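Local atomic coordinates of cytochrome P450 113A1 (Saccharopolyspora erythraea, PDB entry 2JJO), a protein that hydroxylates the macrolactone ring of erythromycin D at C-12, using heme b, NADPH and molecular oxygen, to give erythromycin C in antibiotic biosynthesis. Residues 283-288 with 392-397; 288-293 with 313-318. The protein carries 1 engineered substitution. One frame throughout, in Å; residues are numbered along the deposited sequence. Where two conformers were deposited one is given.

Contact 1: 283-288 with 392-397. With EY5 (Erythromycin D), chain C.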
loop_
_atom_site.group_PDB
_atom_site.type_symbol
_atom_site.label_atom_id
_atom_site.label_comp_id
_atom_site.label_asym_id
_atom_site.label_seq_id
_atom_site.Cartn_x
_atom_site.Cartn_y
_atom_site.Cartn_z
ATOM N N ARG A 283 4.293 8.104 -7.390
ATOM C CA ARG A 283 4.115 9.522 -7.003
ATOM C C ARG A 283 2.734 9.943 -7.506
ATOM O O ARG A 283 1.963 10.612 -6.819
ATOM C CB ARG A 283 5.166 10.407 -7.677
ATOM C CG ARG A 283 5.089 11.860 -7.198
ATOM C CD ARG A 283 5.845 12.854 -8.116
ATOM N NE ARG A 283 5.302 12.915 -9.474
ATOM C CZ ARG A 283 4.365 13.758 -9.896
ATOM N NH1 ARG A 283 3.799 14.638 -9.079
ATOM N NH2 ARG A 283 3.942 13.666 -11.131
ATOM N N TYR A 284 2.455 9.546 -8.749
ATOM C CA TYR A 284 1.311 10.053 -9.498
ATOM C C TYR A 284 0.013 9.478 -8.928
ATOM O O TYR A 284 -0.946 10.199 -8.740
ATOM C CB TYR A 284 1.461 9.653 -10.979
ATOM C CG TYR A 284 0.587 10.400 -11.954
ATOM C CD1 TYR A 284 0.768 11.772 -12.175
ATOM C CD2 TYR A 284 -0.377 9.719 -12.711
ATOM C CE1 TYR A 284 -0.010 12.446 -13.088
ATOM C CE2 TYR A 284 -1.163 10.393 -13.624
ATOM C CZ TYR A 284 -0.967 11.744 -13.798
ATOM O OH TYR A 284 -1.735 12.405 -14.670
ATOM N N ARG A 285 -0.017 8.179 -8.657
ATOM C CA ARG A 285 -1.216 7.559 -8.121
ATOM C C ARG A 285 -0.863 6.639 -6.930
ATOM O O ARG A 285 -0.795 5.429 -7.084
ATOM C CB ARG A 285 -1.942 6.758 -9.237
ATOM C CG ARG A 285 -2.773 7.624 -10.153
ATOM C CD ARG A 285 -3.105 6.918 -11.438
ATOM N NE ARG A 285 -4.218 7.603 -12.079
ATOM C CZ ARG A 285 -4.393 7.727 -13.389
ATOM N NH1 ARG A 285 -3.523 7.164 -14.230
ATOM N NH2 ARG A 285 -5.461 8.397 -13.852
ATOM N N PRO A 286 -0.579 7.223 -5.747
ATOM C CA PRO A 286 -0.234 6.395 -4.576
ATOM C C PRO A 286 -1.366 5.444 -4.225
ATOM O O PRO A 286 -2.498 5.883 -4.049
ATOM C CB PRO A 286 -0.039 7.443 -3.440
ATOM C CG PRO A 286 -0.842 8.690 -3.971
ATOM C CD PRO A 286 -0.517 8.664 -5.426
ATOM N N PRO A 287 -1.073 4.142 -4.135
ATOM C CA PRO A 287 -2.093 3.149 -3.714
ATOM C C PRO A 287 -2.830 3.511 -2.397
ATOM O O PRO A 287 -4.023 3.300 -2.295
ATOM C CB PRO A 287 -1.265 1.869 -3.533
ATOM C CG PRO A 287 -0.133 2.042 -4.609
ATOM C CD PRO A 287 0.222 3.515 -4.480
ATOM N N PHE A 288 -2.096 4.031 -1.421
ATOM C CA PHE A 288 -2.625 4.408 -0.122
ATOM C C PHE A 288 -2.458 5.947 -0.074
ATOM O O PHE A 288 -1.361 6.449 0.201
ATOM C CB PHE A 288 -1.752 3.736 0.970
ATOM C CG PHE A 288 -2.332 3.763 2.345
ATOM C CD1 PHE A 288 -3.667 3.418 2.577
ATOM C CD2 PHE A 288 -1.528 4.104 3.434
ATOM C CE1 PHE A 288 -4.209 3.426 3.871
ATOM C CE2 PHE A 288 -2.038 4.091 4.736
ATOM C CZ PHE A 288 -3.381 3.742 4.955
ATOM N N ILE A 392 -10.403 4.187 0.828
ATOM C CA ILE A 392 -9.191 3.645 1.432
ATOM C C ILE A 392 -7.998 3.575 0.460
ATOM O O ILE A 392 -6.916 4.085 0.767
ATOM C CB ILE A 392 -9.436 2.290 2.168
ATOM C CG1 ILE A 392 -10.460 2.483 3.309
ATOM C CG2 ILE A 392 -8.141 1.739 2.765
ATOM C CD1 ILE A 392 -10.826 1.190 4.065
ATOM N N VAL A 393 -8.180 2.916 -0.686
ATOM C CA VAL A 393 -7.080 2.862 -1.668
ATOM C C VAL A 393 -7.447 3.623 -2.933
ATOM O O VAL A 393 -8.624 3.866 -3.217
ATOM C CB VAL A 393 -6.671 1.418 -2.047
ATOM C CG1 VAL A 393 -6.070 0.697 -0.847
ATOM C CG2 VAL A 393 -7.879 0.635 -2.652
ATOM N N LEU A 394 -6.412 3.936 -3.707
ATOM C CA LEU A 394 -6.552 4.649 -4.941
ATOM C C LEU A 394 -6.223 3.715 -6.100
ATOM O O LEU A 394 -5.047 3.498 -6.437
ATOM C CB LEU A 394 -5.627 5.865 -4.912
ATOM C CG LEU A 394 -5.695 6.762 -6.141
ATOM C CD1 LEU A 394 -7.022 7.553 -6.164
ATOM C CD2 LEU A 394 -4.482 7.705 -6.246
ATOM N N GLY A 395 -7.261 3.151 -6.719
ATOM C CA GLY A 395 -7.050 2.102 -7.715
ATOM C C GLY A 395 -8.346 1.636 -8.328
ATOM O O GLY A 395 -9.414 2.222 -8.061
ATOM N N THR A 396 -8.244 0.594 -9.159
ATOM C CA THR A 396 -9.397 -0.070 -9.765
ATOM C C THR A 396 -9.478 -1.537 -9.322
ATOM O O THR A 396 -8.456 -2.207 -9.131
ATOM C CB THR A 396 -9.287 -0.047 -11.304
ATOM O OG1 THR A 396 -8.070 -0.702 -11.683
ATOM C CG2 THR A 396 -9.273 1.397 -11.849
ATOM N N ARG A 397 -10.688 -2.049 -9.172
ATOM C CA ARG A 397 -10.882 -3.418 -8.682
ATOM C C ARG A 397 -10.546 -4.435 -9.745
ATOM O O ARG A 397 -10.161 -5.571 -9.424
ATOM C CB ARG A 397 -12.319 -3.659 -8.285
ATOM C CG ARG A 397 -12.853 -2.669 -7.325
ATOM C CD ARG A 397 -14.272 -3.126 -6.893
ATOM N NE ARG A 397 -14.710 -2.256 -5.833
ATOM C CZ ARG A 397 -14.589 -2.571 -4.550
ATOM N NH1 ARG A 397 -14.963 -1.682 -3.634
ATOM N NH2 ARG A 397 -14.098 -3.766 -4.203
HETATM O O1 EY5 C . -2.240 -3.172 6.522
HETATM C C1 EY5 C . -2.025 -2.489 7.537
HETATM O O2 EY5 C . -0.856 -1.678 7.628
HETATM C C13 EY5 C . 0.122 -1.766 6.589
HETATM C C36 EY5 C . 1.504 -1.762 7.234
HETATM C C37 EY5 C . 1.617 -2.802 8.312
HETATM C C12 EY5 C . -0.090 -0.572 5.672
HETATM C C35 EY5 C . -0.416 0.688 6.475
HETATM C C11 EY5 C . -1.186 -0.858 4.630
HETATM O O12 EY5 C . -0.838 -1.931 3.727
HETATM C C10 EY5 C . -1.552 0.368 3.780
HETATM C C34 EY5 C . -0.343 0.816 2.926
HETATM C C2 EY5 C . -2.875 -2.397 8.792
HETATM C C30 EY5 C . -2.843 -3.758 9.483
HETATM C C3 EY5 C . -4.279 -1.849 8.535
HETATM O O3 EY5 C . -4.861 -1.578 9.834
HETATM C C14 EY5 C . -6.215 -1.905 10.046
HETATM O O4 EY5 C . -6.917 -0.682 10.284
HETATM C C18 EY5 C . -6.584 0.027 11.473
HETATM C C21 EY5 C . -7.435 1.303 11.516
HETATM C C17 EY5 C . -6.902 -0.875 12.647
HETATM O O6 EY5 C . -6.590 -0.200 13.872
HETATM C C16 EY5 C . -6.197 -2.247 12.591
HETATM C C19 EY5 C . -6.769 -3.135 13.701
HETATM O O5 EY5 C . -4.809 -2.089 12.896
HETATM C C15 EY5 C . -6.361 -2.901 11.209
HETATM C C4 EY5 C . -4.281 -0.592 7.622
HETATM C C31 EY5 C . -3.920 0.690 8.403
HETATM C C5 EY5 C . -5.591 -0.494 6.822
HETATM C C6 EY5 C . -5.547 -1.162 5.433
HETATM C C32 EY5 C . -6.963 -1.348 4.896
HETATM O O10 EY5 C . -4.999 -2.496 5.550
HETATM C C7 EY5 C . -4.739 -0.219 4.503
HETATM C C8 EY5 C . -3.918 -0.841 3.382
HETATM C C33 EY5 C . -4.820 -1.194 2.189
HETATM C C9 EY5 C . -2.789 0.060 2.936
HETATM O O11 EY5 C . -2.837 0.523 1.820
HETATM O O7 EY5 C . -5.989 0.853 6.589
HETATM C C22 EY5 C . -7.091 1.283 7.388
HETATM O O9 EY5 C . -8.286 0.562 7.103
HETATM C C26 EY5 C . -9.380 0.975 7.929
HETATM C C27 EY5 C . -10.545 0.066 7.631
HETATM C C25 EY5 C . -9.717 2.453 7.698
HETATM C C24 EY5 C . -8.451 3.322 7.862
HETATM N N1 EY5 C . -8.605 4.785 7.592
HETATM C C29 EY5 C . -9.525 5.377 8.576
HETATM C C28 EY5 C . -9.025 5.166 6.232
HETATM C C23 EY5 C . -7.316 2.751 7.017
HETATM O O8 EY5 C . -6.116 3.500 7.252
#

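Contact 2: 288-293 with 313-318. With EY5 (Erythromycin D), chain C.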
loop_
_atom_site.group_PDB
_atom_site.type_symbol
_atom_site.label_atom_id
_atom_site.label_comp_id
_atom_site.label_asym_id
_atom_site.label_seq_id
_atom_site.Cartn_x
_atom_site.Cartn_y
_atom_site.Cartn_z
ATOM N N PHE A 288 -2.096 4.031 -1.421
ATOM C CA PHE A 288 -2.625 4.408 -0.122
ATOM C C PHE A 288 -2.458 5.947 -0.074
ATOM O O PHE A 288 -1.361 6.449 0.201
ATOM C CB PHE A 288 -1.752 3.736 0.970
ATOM C CG PHE A 288 -2.332 3.763 2.345
ATOM C CD1 PHE A 288 -3.667 3.418 2.577
ATOM C CD2 PHE A 288 -1.528 4.104 3.434
ATOM C CE1 PHE A 288 -4.209 3.426 3.871
ATOM C CE2 PHE A 288 -2.038 4.091 4.736
ATOM C CZ PHE A 288 -3.381 3.742 4.955
ATOM N N PRO A 289 -3.519 6.682 -0.425
ATOM C CA PRO A 289 -3.421 8.127 -0.641
ATOM C C PRO A 289 -3.424 8.974 0.637
ATOM O O PRO A 289 -3.135 10.155 0.569
ATOM C CB PRO A 289 -4.670 8.430 -1.495
ATOM C CG PRO A 289 -5.694 7.385 -0.956
ATOM C CD PRO A 289 -4.881 6.159 -0.681
ATOM N N GLN A 290 -3.768 8.393 1.783
ATOM C CA GLN A 290 -3.856 9.161 3.020
ATOM C C GLN A 290 -3.472 8.240 4.179
ATOM O O GLN A 290 -3.562 7.016 4.042
ATOM C CB GLN A 290 -5.284 9.709 3.178
ATOM C CG GLN A 290 -6.271 8.598 3.362
ATOM C CD GLN A 290 -7.714 9.030 3.401
ATOM O OE1 GLN A 290 -8.038 10.221 3.530
ATOM N NE2 GLN A 290 -8.609 8.038 3.306
ATOM N N MET A 291 -2.986 8.798 5.291
ATOM C CA MET A 291 -2.711 7.982 6.453
ATOM C C MET A 291 -3.007 8.765 7.730
ATOM O O MET A 291 -2.989 9.998 7.709
ATOM C CB MET A 291 -1.300 7.339 6.519
ATOM C CG MET A 291 -0.080 8.058 5.984
ATOM S SD MET A 291 1.025 6.824 5.148
ATOM C CE MET A 291 0.434 6.967 3.488
ATOM N N GLN A 292 -3.279 8.066 8.823
ATOM C CA GLN A 292 -3.730 8.781 10.010
ATOM C C GLN A 292 -2.681 8.781 11.083
ATOM O O GLN A 292 -1.869 7.864 11.134
ATOM C CB GLN A 292 -5.077 8.272 10.518
ATOM C CG GLN A 292 -6.246 8.594 9.610
ATOM C CD GLN A 292 -6.393 7.533 8.521
ATOM O OE1 GLN A 292 -6.594 6.350 8.824
ATOM N NE2 GLN A 292 -6.274 7.946 7.248
ATOM N N ARG A 293 -2.667 9.849 11.877
ATOM C CA ARG A 293 -1.879 9.982 13.096
ATOM C C ARG A 293 -2.821 10.499 14.218
ATOM O O ARG A 293 -4.000 10.841 13.961
ATOM C CB ARG A 293 -0.690 10.968 12.899
ATOM C CG ARG A 293 0.393 10.522 11.857
ATOM C CD ARG A 293 0.969 9.146 12.200
ATOM N NE ARG A 293 2.119 8.717 11.402
ATOM C CZ ARG A 293 2.050 7.802 10.427
ATOM N NH1 ARG A 293 0.877 7.213 10.097
ATOM N NH2 ARG A 293 3.168 7.452 9.810
ATOM N N ASN A 313 -5.158 13.473 9.471
ATOM C CA ASN A 313 -5.104 12.783 8.216
ATOM C C ASN A 313 -4.134 13.493 7.245
ATOM O O ASN A 313 -4.422 14.613 6.756
ATOM C CB ASN A 313 -6.549 12.714 7.645
ATOM C CG ASN A 313 -6.686 11.782 6.446
ATOM O OD1 ASN A 313 -7.143 12.188 5.371
ATOM N ND2 ASN A 313 -6.290 10.544 6.613
ATOM N N THR A 314 -3.003 12.825 6.958
ATOM C CA THR A 314 -2.012 13.294 5.985
ATOM C C THR A 314 -2.332 12.766 4.600
ATOM O O THR A 314 -2.363 11.546 4.391
ATOM C CB THR A 314 -0.544 12.897 6.354
ATOM O OG1 THR A 314 -0.386 11.478 6.386
ATOM C CG2 THR A 314 -0.125 13.447 7.730
ATOM N N TRP A 315 -2.550 13.695 3.655
ATOM C CA TRP A 315 -2.842 13.362 2.260
ATOM C C TRP A 315 -1.569 13.227 1.462
ATOM O O TRP A 315 -1.071 14.228 0.899
ATOM C CB TRP A 315 -3.734 14.440 1.627
ATOM C CG TRP A 315 -5.176 14.297 2.023
ATOM C CD1 TRP A 315 -5.801 14.914 3.087
ATOM C CD2 TRP A 315 -6.165 13.464 1.402
ATOM N NE1 TRP A 315 -7.123 14.528 3.146
ATOM C CE2 TRP A 315 -7.384 13.655 2.119
ATOM C CE3 TRP A 315 -6.151 12.586 0.303
ATOM C CZ2 TRP A 315 -8.567 13.001 1.778
ATOM C CZ3 TRP A 315 -7.344 11.930 -0.053
ATOM C CH2 TRP A 315 -8.537 12.143 0.676
ATOM N N VAL A 316 -1.018 12.013 1.443
ATOM C CA VAL A 316 0.113 11.680 0.562
ATOM C C VAL A 316 -0.213 12.032 -0.892
ATOM O O VAL A 316 0.636 12.565 -1.615
ATOM C CB VAL A 316 0.515 10.183 0.656
ATOM C CG1 VAL A 316 1.649 9.839 -0.335
ATOM C CG2 VAL A 316 0.992 9.854 2.055
ATOM N N LEU A 317 -1.445 11.760 -1.307
ATOM C CA LEU A 317 -1.854 12.054 -2.676
ATOM C C LEU A 317 -1.762 13.545 -2.970
ATOM O O LEU A 317 -1.311 13.937 -4.066
ATOM C CB LEU A 317 -3.288 11.585 -2.957
ATOM C CG LEU A 317 -3.856 11.972 -4.325
ATOM C CD1 LEU A 317 -3.089 11.306 -5.470
ATOM C CD2 LEU A 317 -5.293 11.544 -4.388
ATOM N N SER A 318 -2.182 14.365 -2.003
ATOM C CA SER A 318 -2.096 15.819 -2.188
ATOM C C SER A 318 -0.659 16.323 -2.162
ATOM O O SER A 318 -0.278 17.132 -2.998
ATOM C CB SER A 318 -2.983 16.567 -1.186
ATOM O OG SER A 318 -2.815 17.973 -1.340
HETATM O O1 EY5 C . -2.240 -3.172 6.522
HETATM C C1 EY5 C . -2.025 -2.489 7.537
HETATM O O2 EY5 C . -0.856 -1.678 7.628
HETATM C C13 EY5 C . 0.122 -1.766 6.589
HETATM C C36 EY5 C . 1.504 -1.762 7.234
HETATM C C37 EY5 C . 1.617 -2.802 8.312
HETATM C C12 EY5 C . -0.090 -0.572 5.672
HETATM C C35 EY5 C . -0.416 0.688 6.475
HETATM C C11 EY5 C . -1.186 -0.858 4.630
HETATM O O12 EY5 C . -0.838 -1.931 3.727
HETATM C C10 EY5 C . -1.552 0.368 3.780
HETATM C C34 EY5 C . -0.343 0.816 2.926
HETATM C C2 EY5 C . -2.875 -2.397 8.792
HETATM C C30 EY5 C . -2.843 -3.758 9.483
HETATM C C3 EY5 C . -4.279 -1.849 8.535
HETATM O O3 EY5 C . -4.861 -1.578 9.834
HETATM C C14 EY5 C . -6.215 -1.905 10.046
HETATM O O4 EY5 C . -6.917 -0.682 10.284
HETATM C C18 EY5 C . -6.584 0.027 11.473
HETATM C C21 EY5 C . -7.435 1.303 11.516
HETATM C C17 EY5 C . -6.902 -0.875 12.647
HETATM O O6 EY5 C . -6.590 -0.200 13.872
HETATM C C16 EY5 C . -6.197 -2.247 12.591
HETATM C C19 EY5 C . -6.769 -3.135 13.701
HETATM O O5 EY5 C . -4.809 -2.089 12.896
HETATM C C15 EY5 C . -6.361 -2.901 11.209
HETATM C C4 EY5 C . -4.281 -0.592 7.622
HETATM C C31 EY5 C . -3.920 0.690 8.403
HETATM C C5 EY5 C . -5.591 -0.494 6.822
HETATM C C6 EY5 C . -5.547 -1.162 5.433
HETATM C C32 EY5 C . -6.963 -1.348 4.896
HETATM O O10 EY5 C . -4.999 -2.496 5.550
HETATM C C7 EY5 C . -4.739 -0.219 4.503
HETATM C C8 EY5 C . -3.918 -0.841 3.382
HETATM C C33 EY5 C . -4.820 -1.194 2.189
HETATM C C9 EY5 C . -2.789 0.060 2.936
HETATM O O11 EY5 C . -2.837 0.523 1.820
HETATM O O7 EY5 C . -5.989 0.853 6.589
HETATM C C22 EY5 C . -7.091 1.283 7.388
HETATM O O9 EY5 C . -8.286 0.562 7.103
HETATM C C26 EY5 C . -9.380 0.975 7.929
HETATM C C27 EY5 C . -10.545 0.066 7.631
HETATM C C25 EY5 C . -9.717 2.453 7.698
HETATM C C24 EY5 C . -8.451 3.322 7.862
HETATM N N1 EY5 C . -8.605 4.785 7.592
HETATM C C29 EY5 C . -9.525 5.377 8.576
HETATM C C28 EY5 C . -9.025 5.166 6.232
HETATM C C23 EY5 C . -7.316 2.751 7.017
HETATM O O8 EY5 C . -6.116 3.500 7.252
#

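Contact 1: 283-288 with 392-397
With chi1 at -178°, Leu394 swings its CG to the side opposite its own backbone N and lays CD2 against the segment that leaves helix 274-284. CD2 lies 3.8 Å from Arg285 CA and 4.2 Å from Pro286 CD, the Leu394 branch passing aslant the proline ring. This is the cytochrome P450 fold: helix 274-284 carries the Glu280-Arg283 salt bridge of the family's ExxR motif, and the residues after the helix and 392-397 probably fall in substrate recognition sites 5 and 6 of P450s. One direct hydrogen bond ties the backbones, Leu394 N to Pro287 O, at 2.8 Å and 160° at the hydrogen, with the donor tilted from the carbonyl plane. The same oxygen also receives a CA-H contact from Val393, and Asn252 of helix 228-259 donates to both Arg285 O and Leu394 O, bridging the two segments. Arg285 spends its guanidinium on salt bridges to Glu27 and Glu259, and meets Leu394 through CA and CB.

Phe288, its CG likewise opposite the backbone N (chi1 -167°), sets its ring against the macrolactone of erythromycin D. There CE1 is 4.4 Å from Ile392 CG2, a loose apolar contact. Ile392 and Val393 line the same ligand with a branch each: Ile392 CD1 is 3.7 Å from methyl C27 of the amino sugar, and Val393 CG1 is 3.8 Å from methyl C33 of the macrolactone. Over the centre of the Phe288 ring sits macrolactone C10, 3.6 Å above the plane.

Contact 2: 288-293 with 313-318
Gln290 and Trp315 extend alongside each other in the same direction, the amide plane 47° from the indole plane. The aliphatic part of Gln290 makes the contact: CB stands over the six-membered ring, 4.3 Å from its centroid and 16° off the normal, a CH-pi contact. Asn313 and Gln292 share this face of the strand pair, also alongside one another, with their amide planes 31° apart. Gln292 bends at chi2, which turns its amide to the ligand, where OE1 accepts a hydrogen bond at 2.8 Å from the amino-sugar N1, which as a tertiary amine would donate in its protonated form, and a longer one from hydroxyl O8.

On the other face, Thr314 and Met291 cross at an angle, and Thr314 packs on helix 56-64. Met291 O is gripped twice by Thr314: the backbone N comes nearly head-on at 2.9 Å, while OG1, at 3.3 Å, approaches from above the carbonyl plane. The return bond, Met291 N to Thr314 O, is 3.0 Å long and completes the antiparallel hydrogen-bonded pair. Past Trp315 the second segment turns into helix 316-320, whose Leu317 N donates to Pro289 O at 3.0 Å; alongside, Pro289 CB rests on Leu317 CB at 3.7 Å.

Arg293 bonds its NH1 back to Gln292 O and its NH2 to a heme propionate. Next to strand 51-53, which hydrogen-bonds Asn313 and Trp315, these two antiparallel strands belong to the main beta sheet of cytochrome P450s, whose strand 290-295 here reaches both the heme propionate and the substrate.

In the fold
Phe288 belongs to both contacts, and 288-293 with 313-318 is nested in the chain inside the long loop closed by 283-288 with 392-397. Their centres are 11 Å apart, yet they pack directly: Ile392 O lies 3.2 Å from Pro289 CD, and Leu317 CD1 meets Pro286 CD at 3.7 Å and Leu394 CD2 at 3.9 Å. Erythromycin D spans both. Contact 1 lines mainly its macrolactone, whereas Gln292 of contact 2 holds the amino sugar; His88 and Glu89 add further hydrogen bonds. The Phe288 ring lies between substrate and strand, with Gln290 O 3.3 Å above the ring plane on the face opposite the substrate. Pro287 of contact 1 touches the heme, and Arg293 of contact 2 hydrogen-bonds its propionate.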